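PDB 1XXL: YcgJ protein from Bacillus subtilis, which is probably an S-adenosylmethionine-dependent methyltransferase, although its substrate is not known. Local coordinates for residues Asp86-Ile91 against Ala111-Gln116; Cys93-His98 against Val123-Pro128. All blocks are in the same frame, centred on the assembly; numbering follows the deposited sequence.

Contact 1 of 2, residues Asp86-Ile91 against Ala111-Gln116; sequences DSFDII and ARVLKQ
Phe88 and Leu114 pair in parallel, their CA atoms 5.0 Å apart, where strand 88-94 of a Rossmann-like methyltransferase sheet begins beside short strand 114-115. Helix 103-113, of the beta-alpha-beta crossover from strand 88-94 to strand 118-125, ends here, and four backbone bonds hold the junction. Val113 O accepts from both Ser87 N and Phe88 N, the latter (3.0 Å) nearly along the C=O axis and the former from above the carbonyl plane. Asp86 N is bonded to Arg112 O, and Lys115 N returns a 2.8 Å bond to Phe88 O.

Apolar contacts lie on the inner side. Ile91 CD1 reaches Val113 CG2 at 3.6 Å, the two side chains crossing at about a right angle, and also touches Leu114 CB; Phe120 of strand 118-125 packs against both Ile91 and Leu114.

Polar side chains hold the outer side. Lys115 runs extended from a CG anti to its carbonyl carbon (chi1 -71°), its methylenes passing Asp86 O and Phe88 O, and NZ ends in a 3.3 Å salt bridge with Asp89 OD1, which also accepts from Arg24 N. An alanine in place of Lys115 would probably leave the Asp89 carboxylate without this charged mate and uncover the carbonyls along which the chain lies. Asp86 OD1, salt-bridged to Lys236, is also linked to Gln116 OE1 through a water that donates to both, 2.6 Å from OD1.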
loop_
_atom_site.group_PDB
_atom_site.type_symbol
_atom_site.label_atom_id
_atom_site.label_comp_id
_atom_site.label_asym_id
_atom_site.label_seq_id
_atom_site.Cartn_x
_atom_site.Cartn_y
_atom_site.Cartn_z
ATOM N N ASP A 86 -17.379 -3.019 -13.275
ATOM C CA ASP A 86 -17.808 -1.613 -13.277
ATOM C C ASP A 86 -18.720 -1.234 -12.100
ATOM O O ASP A 86 -19.803 -0.673 -12.296
ATOM C CB ASP A 86 -18.512 -1.280 -14.605
ATOM C CG ASP A 86 -17.666 -1.652 -15.829
ATOM O OD1 ASP A 86 -16.680 -0.953 -16.116
ATOM O OD2 ASP A 86 -17.975 -2.671 -16.488
ATOM N N SER A 87 -18.299 -1.535 -10.878
ATOM C CA SER A 87 -19.179 -1.285 -9.733
ATOM C C SER A 87 -18.696 -0.218 -8.734
ATOM O O SER A 87 -19.469 0.230 -7.895
ATOM C CB SER A 87 -19.547 -2.615 -9.035
ATOM O OG SER A 87 -18.446 -3.221 -8.396
ATOM N N PHE A 88 -17.443 0.214 -8.824
ATOM C CA PHE A 88 -16.930 1.223 -7.896
ATOM C C PHE A 88 -16.438 2.489 -8.608
ATOM O O PHE A 88 -15.868 2.437 -9.694
ATOM C CB PHE A 88 -15.811 0.643 -7.023
ATOM C CG PHE A 88 -16.262 -0.468 -6.117
ATOM C CD1 PHE A 88 -16.856 -0.183 -4.893
ATOM C CD2 PHE A 88 -16.103 -1.789 -6.494
ATOM C CE1 PHE A 88 -17.262 -1.192 -4.060
ATOM C CE2 PHE A 88 -16.529 -2.812 -5.663
ATOM C CZ PHE A 88 -17.109 -2.502 -4.441
ATOM N N ASP A 89 -16.670 3.616 -7.959
ATOM C CA ASP A 89 -16.242 4.911 -8.445
ATOM C C ASP A 89 -14.790 5.142 -8.077
ATOM O O ASP A 89 -14.037 5.752 -8.818
ATOM C CB ASP A 89 -17.116 6.020 -7.817
ATOM C CG ASP A 89 -18.561 5.911 -8.236
ATOM O OD1 ASP A 89 -19.405 5.402 -7.448
ATOM O OD2 ASP A 89 -18.830 6.292 -9.383
ATOM N N ILE A 90 -14.429 4.678 -6.895
ATOM C CA ILE A 90 -13.092 4.852 -6.361
ATOM C C ILE A 90 -12.662 3.535 -5.725
ATOM O O ILE A 90 -13.458 2.868 -5.040
ATOM C CB ILE A 90 -13.063 5.939 -5.276
ATOM C CG1 ILE A 90 -13.573 7.284 -5.831
ATOM C CG2 ILE A 90 -11.658 6.065 -4.695
ATOM C CD1 ILE A 90 -13.932 8.308 -4.762
ATOM N N ILE A 91 -11.406 3.166 -5.966
ATOM C CA ILE A 91 -10.786 2.013 -5.330
ATOM C C ILE A 91 -9.474 2.474 -4.747
ATOM O O ILE A 91 -8.702 3.110 -5.433
ATOM C CB ILE A 91 -10.536 0.835 -6.315
ATOM C CG1 ILE A 91 -11.851 0.385 -6.957
ATOM C CG2 ILE A 91 -9.818 -0.324 -5.578
ATOM C CD1 ILE A 91 -11.689 -0.604 -8.075
ATOM N N ALA A 111 -9.047 -3.168 -12.217
ATOM C CA ALA A 111 -9.559 -2.560 -13.432
ATOM C C ALA A 111 -10.944 -3.074 -13.785
ATOM O O ALA A 111 -11.799 -2.293 -14.223
ATOM C CB ALA A 111 -8.588 -2.774 -14.617
ATOM N N ARG A 112 -11.185 -4.374 -13.591
ATOM C CA ARG A 112 -12.485 -4.972 -13.911
ATOM C C ARG A 112 -13.633 -4.350 -13.100
ATOM O O ARG A 112 -14.650 -3.967 -13.661
ATOM C CB ARG A 112 -12.458 -6.504 -13.705
ATOM C CG ARG A 112 -13.771 -7.157 -13.947
ATOM C CD ARG A 112 -13.692 -8.655 -13.741
ATOM N NE ARG A 112 -13.589 -9.008 -12.339
ATOM C CZ ARG A 112 -14.592 -8.946 -11.466
ATOM N NH1 ARG A 112 -15.778 -8.534 -11.841
ATOM N NH2 ARG A 112 -14.400 -9.295 -10.211
ATOM N N VAL A 113 -13.453 -4.242 -11.785
ATOM C CA VAL A 113 -14.504 -3.742 -10.882
ATOM C C VAL A 113 -14.616 -2.217 -10.813
ATOM O O VAL A 113 -15.598 -1.698 -10.275
ATOM C CB VAL A 113 -14.399 -4.336 -9.427
ATOM C CG1 VAL A 113 -14.420 -5.837 -9.468
ATOM C CG2 VAL A 113 -13.173 -3.845 -8.680
ATOM N N LEU A 114 -13.616 -1.507 -11.345
ATOM C CA LEU A 114 -13.650 -0.052 -11.443
ATOM C C LEU A 114 -14.615 0.375 -12.548
ATOM O O LEU A 114 -14.626 -0.211 -13.619
ATOM C CB LEU A 114 -12.220 0.463 -11.715
ATOM C CG LEU A 114 -11.858 1.938 -11.558
ATOM C CD1 LEU A 114 -12.304 2.543 -10.213
ATOM C CD2 LEU A 114 -10.340 2.090 -11.734
ATOM N N LYS A 115 -15.445 1.378 -12.286
ATOM C CA LYS A 115 -16.290 1.965 -13.323
ATOM C C LYS A 115 -15.416 2.692 -14.349
ATOM O O LYS A 115 -14.336 3.184 -14.017
ATOM C CB LYS A 115 -17.296 2.975 -12.722
ATOM C CG LYS A 115 -18.432 2.346 -11.889
ATOM C CD LYS A 115 -19.366 3.398 -11.250
ATOM C CE LYS A 115 -20.476 2.705 -10.454
ATOM N NZ LYS A 115 -21.241 3.636 -9.521
ATOM N N GLN A 116 -15.894 2.779 -15.587
ATOM C CA GLN A 116 -15.272 3.641 -16.571
ATOM C C GLN A 116 -15.043 5.023 -16.008
ATOM O O GLN A 116 -15.935 5.611 -15.385
ATOM C CB GLN A 116 -16.135 3.779 -17.824
ATOM C CG GLN A 116 -15.980 2.647 -18.813
ATOM C CD GLN A 116 -14.563 2.441 -19.297
ATOM O OE1 GLN A 116 -14.137 1.300 -19.461
ATOM N NE2 GLN A 116 -13.829 3.527 -19.538
HETATM O O HOH W 1 -16.332 -0.463 -18.635
HETATM O O HOH W 2 -22.170 1.091 -8.563
#

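Contact 2 of 2, residues Cys93-His98 against Val123-Pro128; sequences CRYAAH and VDHYAP. With SO4 (sulfate ion), chain C; SO4 (sulfate ion), chain D.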
loop_
_atom_site.group_PDB
_atom_site.type_symbol
_atom_site.label_atom_id
_atom_site.label_comp_id
_atom_site.label_asym_id
_atom_site.label_seq_id
_atom_site.Cartn_x
_atom_site.Cartn_y
_atom_site.Cartn_z
ATOM N N CYS A 93 -5.989 1.544 -2.204
ATOM C CA CYS A 93 -5.097 0.485 -1.806
ATOM C C CYS A 93 -3.891 1.181 -1.171
ATOM O O CYS A 93 -3.098 1.789 -1.883
ATOM C CB CYS A 93 -4.705 -0.344 -3.048
ATOM S SG CYS A 93 -3.700 -1.762 -2.670
ATOM N N ARG A 94 -3.796 1.135 0.160
ATOM C CA ARG A 94 -2.775 1.875 0.913
ATOM C C ARG A 94 -1.819 0.945 1.633
ATOM O O ARG A 94 -2.222 0.187 2.508
ATOM C CB ARG A 94 -3.415 2.842 1.901
ATOM C CG ARG A 94 -2.397 3.792 2.564
ATOM C CD ARG A 94 -3.076 4.940 3.314
ATOM N NE ARG A 94 -3.900 4.432 4.417
ATOM C CZ ARG A 94 -3.852 4.825 5.690
ATOM N NH1 ARG A 94 -3.003 5.763 6.097
ATOM N NH2 ARG A 94 -4.669 4.272 6.571
ATOM N N TYR A 95 -0.556 0.988 1.230
ATOM C CA TYR A 95 0.500 0.129 1.747
ATOM C C TYR A 95 0.099 -1.340 1.834
ATOM O O TYR A 95 0.435 -2.038 2.784
ATOM C CB TYR A 95 1.038 0.661 3.094
ATOM C CG TYR A 95 1.665 2.047 2.994
ATOM C CD1 TYR A 95 2.793 2.271 2.207
ATOM C CD2 TYR A 95 1.141 3.125 3.703
ATOM C CE1 TYR A 95 3.399 3.535 2.136
ATOM C CE2 TYR A 95 1.728 4.417 3.626
ATOM C CZ TYR A 95 2.852 4.608 2.848
ATOM O OH TYR A 95 3.416 5.848 2.758
ATOM N N ALA A 96 -0.614 -1.820 0.818
ATOM C CA ALA A 96 -1.056 -3.209 0.793
ATOM C C ALA A 96 -0.490 -4.016 -0.373
ATOM O O ALA A 96 -0.324 -5.214 -0.250
ATOM C CB ALA A 96 -2.584 -3.251 0.754
ATOM N N ALA A 97 -0.229 -3.375 -1.506
ATOM C CA ALA A 97 0.168 -4.099 -2.735
ATOM C C ALA A 97 1.412 -4.972 -2.581
ATOM O O ALA A 97 1.507 -6.040 -3.211
ATOM C CB ALA A 97 0.361 -3.136 -3.880
ATOM N N HIS A 98 2.360 -4.527 -1.759
ATOM C CA HIS A 98 3.575 -5.317 -1.536
ATOM C C HIS A 98 3.318 -6.677 -0.878
ATOM O O HIS A 98 4.201 -7.528 -0.865
ATOM C CB HIS A 98 4.656 -4.522 -0.773
ATOM C CG HIS A 98 4.241 -4.046 0.583
ATOM N ND1 HIS A 98 3.688 -2.797 0.799
ATOM C CD2 HIS A 98 4.345 -4.628 1.804
ATOM C CE1 HIS A 98 3.446 -2.650 2.091
ATOM N NE2 HIS A 98 3.826 -3.751 2.719
ATOM N N VAL A 123 -1.294 3.789 -2.913
ATOM C CA VAL A 123 -0.152 4.221 -2.142
ATOM C C VAL A 123 0.659 3.007 -1.751
ATOM O O VAL A 123 0.126 2.041 -1.203
ATOM C CB VAL A 123 -0.560 5.034 -0.841
ATOM C CG1 VAL A 123 0.632 5.234 0.104
ATOM C CG2 VAL A 123 -1.119 6.336 -1.246
ATOM N N ASP A 124 1.948 3.054 -2.050
ATOM C CA ASP A 124 2.848 2.062 -1.534
ATOM C C ASP A 124 4.261 2.599 -1.564
ATOM O O ASP A 124 4.539 3.631 -2.149
ATOM C CB ASP A 124 2.720 0.729 -2.323
ATOM C CG ASP A 124 2.987 -0.507 -1.447
ATOM O OD1 ASP A 124 2.739 -1.626 -1.950
ATOM O OD2 ASP A 124 3.457 -0.369 -0.279
ATOM N N HIS A 125 5.162 1.903 -0.899
ATOM C CA HIS A 125 6.558 2.149 -1.159
ATOM C C HIS A 125 6.945 1.311 -2.394
ATOM O O HIS A 125 6.252 0.358 -2.755
ATOM C CB HIS A 125 7.478 1.955 0.057
ATOM C CG HIS A 125 7.102 0.828 0.946
ATOM N ND1 HIS A 125 7.585 -0.445 0.766
ATOM C CD2 HIS A 125 6.305 0.783 2.041
ATOM C CE1 HIS A 125 7.092 -1.235 1.705
ATOM N NE2 HIS A 125 6.306 -0.515 2.487
ATOM N N TYR A 126 7.974 1.749 -3.089
ATOM C CA TYR A 126 8.333 1.150 -4.356
ATOM C C TYR A 126 9.837 0.895 -4.450
ATOM O O TYR A 126 10.625 1.479 -3.728
ATOM C CB TYR A 126 7.833 2.039 -5.499
ATOM C CG TYR A 126 8.436 3.430 -5.569
ATOM C CD1 TYR A 126 7.828 4.513 -4.951
ATOM C CD2 TYR A 126 9.610 3.650 -6.255
ATOM C CE1 TYR A 126 8.366 5.787 -5.045
ATOM C CE2 TYR A 126 10.156 4.886 -6.332
ATOM C CZ TYR A 126 9.534 5.963 -5.726
ATOM O OH TYR A 126 10.116 7.195 -5.800
ATOM N N ALA A 127 10.200 0.010 -5.368
ATOM C CA ALA A 127 11.580 -0.325 -5.688
ATOM C C ALA A 127 12.137 0.705 -6.668
ATOM O O ALA A 127 11.483 1.038 -7.656
ATOM C CB ALA A 127 11.630 -1.700 -6.328
ATOM N N PRO A 128 13.355 1.225 -6.399
ATOM C CA PRO A 128 14.023 2.023 -7.408
ATOM C C PRO A 128 14.213 1.222 -8.705
ATOM O O PRO A 128 14.146 -0.017 -8.700
ATOM C CB PRO A 128 15.363 2.373 -6.752
ATOM C CG PRO A 128 15.106 2.280 -5.307
ATOM C CD PRO A 128 14.135 1.148 -5.160
HETATM S S SO4 C . -3.826 5.952 9.897
HETATM O O1 SO4 C . -5.142 6.407 9.470
HETATM O O2 SO4 C . -3.708 6.158 11.342
HETATM O O3 SO4 C . -2.809 6.710 9.179
HETATM O O4 SO4 C . -3.633 4.524 9.615
HETATM S S SO4 D . 2.569 8.387 5.170
HETATM O O1 SO4 D . 3.090 9.194 4.099
HETATM O O2 SO4 D . 1.166 8.715 5.455
HETATM O O3 SO4 D . 3.360 8.593 6.333
HETATM O O4 SO4 D . 2.757 7.017 4.852
HETATM O O HOH W 3 -0.646 -0.493 -1.728
#
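The carboxyl ends of two parallel strands, 88-94 and 118-125, meet here, the edge at which Rossmann-fold methyltransferases bind their cofactor; Arg94 itself is an S-adenosylmethionine-binding residue. Arg94 pairs with Val123, and the ladder closes with Val123 N bonded to Cys93 O and Tyr95 N to Val123 O (2.7 Å). A water donating to Val123 O and accepting from Ala96 N continues the link where residues 95-98 turn away from the strand.

Beyond the ladder, the Asp124 carboxylate grips His98. ND1 gives a 2.7 Å bond to the syn lone pair of OD2, almost in the imidazole plane, with a weak second bond to OD1, which also receives a weak one from His98 N. The same OD2 accepts His125 N from above the carboxylate plane. With His98 CG between its backbone N and carbonyl carbon (chi1 60°), the ring is turned toward this acid; His125 stacks on it with an offset, centroids 4.6 Å apart and planes at 30°. His125 ND1 is bonded to Glu151.

Val123 CG1 lies over one face of Tyr95, 3.8 Å from the ring centroid and 18° off its normal, a CH-pi contact. Arg94 NH1 and NH2 bond two oxygens of one sulfate, while NE is bonded to Thr35; Tyr95 OH meets another sulfate, both ions probably from the crystallisation liquor. Ser9 of helix 7-17, just after the construct's histidine run, touches Arg94, Tyr95 and Val123. Strand 222-236, antiparallel to 118-125, puts Leu231 on Val123 and Ala229 on Tyr95, and Asn141 of helix 131-144 packs on His125.

In the fold
Contacts 1 and 2 lie at the start and the end of strand 88-94, their centres about 20 Å apart. Along the chain the segments alternate: 86-91, then 93-98, then 111-116, then 123-128. The second partners differ: contact 1 sets the strand against the end of helix 103-113 and strand 114-115, contact 2 against strand 118-125, its parallel neighbour in the sheet. Contact 1 lies about 18 Å from the chain centre, contact 2 only about 4 Å. The crossover is thus fastened at its outer, entry end by contact 1, while contact 2 occupies the exit end, which holds Arg94 and lies close to Gly29 of the S-adenosylmethionine site.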